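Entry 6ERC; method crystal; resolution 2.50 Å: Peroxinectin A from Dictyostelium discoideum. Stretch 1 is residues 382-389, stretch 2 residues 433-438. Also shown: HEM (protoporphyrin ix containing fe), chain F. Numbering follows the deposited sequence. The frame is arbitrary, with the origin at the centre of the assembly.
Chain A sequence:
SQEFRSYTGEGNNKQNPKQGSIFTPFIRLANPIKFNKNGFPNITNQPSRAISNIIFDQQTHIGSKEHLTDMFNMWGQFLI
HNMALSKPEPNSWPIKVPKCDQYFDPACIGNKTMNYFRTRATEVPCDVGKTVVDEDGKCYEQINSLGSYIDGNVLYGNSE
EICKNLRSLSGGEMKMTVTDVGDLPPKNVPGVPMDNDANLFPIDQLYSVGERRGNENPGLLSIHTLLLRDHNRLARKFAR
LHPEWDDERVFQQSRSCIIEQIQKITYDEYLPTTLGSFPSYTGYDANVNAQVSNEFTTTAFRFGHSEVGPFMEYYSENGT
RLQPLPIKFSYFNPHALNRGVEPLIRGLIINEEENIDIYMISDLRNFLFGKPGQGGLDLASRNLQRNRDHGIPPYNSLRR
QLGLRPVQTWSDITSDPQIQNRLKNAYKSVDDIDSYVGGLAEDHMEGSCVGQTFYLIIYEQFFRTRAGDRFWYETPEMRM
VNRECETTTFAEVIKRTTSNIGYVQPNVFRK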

# COMPACT_ATOMS: atom_id res chain seq x y z
N ARG A 382 -2.81 -13.24 -7.20
CA ARG A 382 -1.50 -12.88 -6.68
C ARG A 382 -1.51 -12.77 -5.16
O ARG A 382 -0.55 -13.17 -4.50
N ASN A 383 -2.60 -12.25 -4.59
CA ASN A 383 -2.69 -12.15 -3.14
C ASN A 383 -2.75 -13.53 -2.50
O ASN A 383 -2.02 -13.81 -1.54
N LEU A 384 -3.61 -14.41 -3.01
CA LEU A 384 -3.69 -15.77 -2.49
C LEU A 384 -2.34 -16.46 -2.57
O LEU A 384 -1.90 -17.09 -1.60
N GLN A 385 -1.67 -16.35 -3.71
CA GLN A 385 -0.32 -16.91 -3.83
C GLN A 385 0.60 -16.35 -2.75
O GLN A 385 1.31 -17.11 -2.08
N ARG A 386 0.60 -15.03 -2.59
CA ARG A 386 1.52 -14.40 -1.64
C ARG A 386 1.27 -14.88 -0.22
O ARG A 386 2.22 -15.14 0.53
N ASN A 387 -0.00 -15.00 0.17
CA ASN A 387 -0.31 -15.55 1.49
C ASN A 387 0.19 -16.98 1.62
O ASN A 387 0.76 -17.36 2.64
N ARG A 388 -0.03 -17.80 0.58
CA ARG A 388 0.45 -19.17 0.60
C ARG A 388 1.97 -19.23 0.44
O ARG A 388 2.61 -20.16 0.95
N ASP A 389 2.54 -18.25 -0.26
CA ASP A 389 4.00 -18.14 -0.35
C ASP A 389 4.59 -17.85 1.03
O ASP A 389 5.59 -18.46 1.43
N ILE A 433 -10.29 -22.20 5.38
CA ILE A 433 -10.40 -20.89 4.74
C ILE A 433 -9.07 -20.16 4.82
O ILE A 433 -8.40 -20.16 5.86
N ASP A 434 -8.67 -19.55 3.71
CA ASP A 434 -7.50 -18.68 3.71
C ASP A 434 -7.79 -17.43 4.54
O ASP A 434 -8.85 -16.82 4.41
N SER A 435 -6.83 -17.06 5.40
CA SER A 435 -7.03 -15.89 6.26
C SER A 435 -7.45 -14.67 5.45
O SER A 435 -8.28 -13.87 5.90
N TYR A 436 -6.89 -14.51 4.25
CA TYR A 436 -7.21 -13.34 3.44
C TYR A 436 -8.69 -13.29 3.07
O TYR A 436 -9.34 -12.25 3.21
N VAL A 437 -9.24 -14.41 2.60
CA VAL A 437 -10.64 -14.41 2.20
C VAL A 437 -11.55 -14.37 3.42
O VAL A 437 -12.63 -13.78 3.39
N GLY A 438 -11.12 -15.00 4.52
CA GLY A 438 -11.94 -15.00 5.72
C GLY A 438 -12.11 -13.61 6.31
O GLY A 438 -13.22 -13.17 6.59

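What does the start of the helix in stretch 1 give to the contact? Arg382 makes no contact with stretch 2; its side chain (chi1 m, chi2 t, chi3 p) runs instead to the heme, where Arg382 NE donates a hydrogen bond to HEM O2A at 2.9 Å. One residue on, Asn383 points its CA-to-CB bond toward stretch 2. With chi1 in m, its amide reaches the far end of Tyr436, and Asn383 ND2 lies 3.3 Å from Tyr436 OH. Tyr436 itself points toward the helix in the t rotamer, so that its ring extends along this part of stretch 1.

How does Leu384 fill the space between the two backbones? Leu384 CA and Tyr436 CA, 7.3 Å apart, are the closest CA pair across the stretches, and although the CA-to-CB bond of Leu384 points sideways, the m, m rotamer brings the end of the side chain nearer. Leu384 CD2 meets the edge of the tyrosine ring, 3.8 Å from Tyr436 CD2, while Leu384 CD1 packs 4.2 Å from Val437 CG1. The same CD1 methyl lies 3.2 Å from Asp434 OD2, so the apolar patch directly adjoins a charged one.

Where do Gln385 and Arg386 go, since neither reaches stretch 2? Gln385 (m, m) lies out of reach. Arg386, with chi1 t and chi2 and chi3 both p, joins Arg382 in holding one heme propionate: Arg386 NH2 donates to HEM O2A at 2.8 Å and Arg386 NE to HEM O1A at 3.3 Å. The two arginines thus bring positive charge to a carboxylate, while Asn383, between them in sequence, serves the contact with stretch 2.

How does Asn387 link the helix to the backbone of stretch 2? It points toward stretch 2 with chi1 in m. One turn back, Asn383 O accepts a 2.5 Å hydrogen bond from Asn387 ND2, which also sits 3.9 Å from Tyr436 CB. A water bridges the remaining gap, accepting from Tyr436 N at 2.7 Å and donating a weak bond to Asn387 OD1 at 3.1 Å.

What secures the end of the contact? Arg388 starts sideways, but its extended chain (chi1 m, chi2 and chi3 t) carries the guanidinium to Asp434, which points toward the helix with chi1 in m. Arg388 NH2 donates to Asp434 OD2 at 2.9 Å with an angle of 162°, a salt bridge made near the guanidinium plane. Asp434 occupies the N-cap position of its own helix, yet its side chain makes no capping bond there. Asp389 (chi1 t) lies out of reach of stretch 2.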

# COMPACT_ATOMS: atom_id res chain seq x y z
CB ARG A 382 -1.02 -11.57 -7.31
CG ARG A 382 -0.64 -11.69 -8.78
CD ARG A 382 0.12 -10.47 -9.28
NE ARG A 382 1.50 -10.44 -8.80
CZ ARG A 382 2.50 -11.14 -9.33
NH1 ARG A 382 2.29 -11.94 -10.37
NH2 ARG A 382 3.73 -11.04 -8.83
CB ASN A 383 -3.90 -11.31 -2.75
CG ASN A 383 -3.81 -9.88 -3.24
OD1 ASN A 383 -2.72 -9.31 -3.31
ND2 ASN A 383 -4.94 -9.29 -3.59
CB LEU A 384 -4.75 -16.56 -3.26
CG LEU A 384 -6.18 -16.52 -2.72
CD1 LEU A 384 -6.28 -17.18 -1.35
CD2 LEU A 384 -6.71 -15.10 -2.66
CB GLN A 385 0.24 -16.61 -5.22
CG GLN A 385 -0.44 -17.36 -6.33
CD GLN A 385 -0.00 -18.81 -6.41
OE1 GLN A 385 -0.80 -19.72 -6.21
NE2 GLN A 385 1.27 -19.02 -6.71
CB ARG A 386 1.39 -12.87 -1.73
CG ARG A 386 2.53 -12.09 -1.07
CD ARG A 386 3.83 -12.20 -1.86
NE ARG A 386 3.68 -11.78 -3.25
CZ ARG A 386 4.64 -11.88 -4.16
NH1 ARG A 386 5.83 -12.39 -3.84
NH2 ARG A 386 4.42 -11.48 -5.40
CB ASN A 387 -1.82 -15.48 1.74
CG ASN A 387 -2.32 -14.06 1.94
OD1 ASN A 387 -2.34 -13.56 3.06
ND2 ASN A 387 -2.72 -13.42 0.86
CB ARG A 388 -0.24 -19.98 -0.49
CG ARG A 388 -1.74 -20.10 -0.28
CD ARG A 388 -2.45 -20.64 -1.50
NE ARG A 388 -3.89 -20.76 -1.28
CZ ARG A 388 -4.74 -21.33 -2.13
NH1 ARG A 388 -4.29 -21.83 -3.27
NH2 ARG A 388 -6.03 -21.40 -1.84
CB ASP A 389 4.37 -17.05 -1.35
CG ASP A 389 5.86 -16.81 -1.45
OD1 ASP A 389 6.64 -17.51 -0.77
OD2 ASP A 389 6.27 -15.91 -2.22
CB ILE A 433 -11.52 -20.07 5.40
CG1 ILE A 433 -12.86 -20.81 5.31
CG2 ILE A 433 -11.64 -18.71 4.73
CD1 ILE A 433 -13.98 -20.16 6.10
CB ASP A 434 -7.14 -18.27 2.28
CG ASP A 434 -6.31 -19.33 1.57
OD1 ASP A 434 -5.23 -19.68 2.08
OD2 ASP A 434 -6.74 -19.81 0.50
CB SER A 435 -5.74 -15.59 7.04
OG SER A 435 -5.56 -16.52 8.09
CB TYR A 436 -6.34 -13.33 2.18
CG TYR A 436 -6.58 -12.15 1.27
CD1 TYR A 436 -6.47 -10.85 1.74
CD2 TYR A 436 -6.92 -12.34 -0.06
CE1 TYR A 436 -6.69 -9.77 0.90
CE2 TYR A 436 -7.15 -11.27 -0.90
CZ TYR A 436 -7.03 -9.98 -0.42
OH TYR A 436 -7.25 -8.92 -1.25
CB VAL A 437 -10.97 -15.62 1.29
CG1 VAL A 437 -9.88 -15.85 0.25
CG2 VAL A 437 -11.23 -16.88 2.10
CHA HEM F . 0.47 -5.07 -3.10
CHB HEM F . -1.58 -3.28 -7.10
CHC HEM F . -4.46 -0.49 -4.35
CHD HEM F . -2.57 -2.47 -0.35
C1A HEM F . 0.12 -4.87 -4.41
C2A HEM F . 0.61 -5.62 -5.54
C3A HEM F . 0.05 -5.13 -6.65
C4A HEM F . -0.82 -4.05 -6.25
CMA HEM F . 0.28 -5.61 -8.10
CAA HEM F . 1.61 -6.78 -5.43
CBA HEM F . 0.85 -8.05 -5.82
CGA HEM F . 1.53 -9.25 -5.22
O1A HEM F . 1.58 -9.36 -3.97
O2A HEM F . 2.00 -10.12 -6.00
C1B HEM F . -2.52 -2.36 -6.69
C2B HEM F . -3.32 -1.55 -7.58
C3B HEM F . -4.11 -0.77 -6.82
C4B HEM F . -3.84 -1.07 -5.43
CMB HEM F . -3.19 -1.63 -9.11
CAB HEM F . -5.16 0.28 -7.26
CBB HEM F . -5.49 0.51 -8.54
C1C HEM F . -4.22 -0.78 -3.02
C2C HEM F . -4.87 -0.19 -1.87
C3C HEM F . -4.34 -0.74 -0.76
C4C HEM F . -3.34 -1.69 -1.19
CMC HEM F . -5.98 0.88 -2.02
CAC HEM F . -4.61 -0.53 0.75
CBC HEM F . -5.50 0.32 1.28
C1D HEM F . -1.56 -3.31 -0.75
C2D HEM F . -0.64 -4.00 0.13
C3D HEM F . 0.18 -4.72 -0.64
C4D HEM F . -0.16 -4.50 -2.02
CMD HEM F . -0.67 -3.93 1.67
CAD HEM F . 1.35 -5.62 -0.18
CBD HEM F . 2.50 -4.67 0.11
CGD HEM F . 3.83 -5.30 -0.23
O1D HEM F . 4.24 -5.23 -1.42
O2D HEM F . 4.50 -5.87 0.68
NA HEM F . -0.76 -3.91 -4.88
NB HEM F . -2.86 -2.04 -5.39
NC HEM F . -3.29 -1.69 -2.57
ND HEM F . -1.23 -3.63 -2.05
FE HEM F . -2.00 -2.81 -3.70
O HOH W 1 -4.46 -15.69 3.98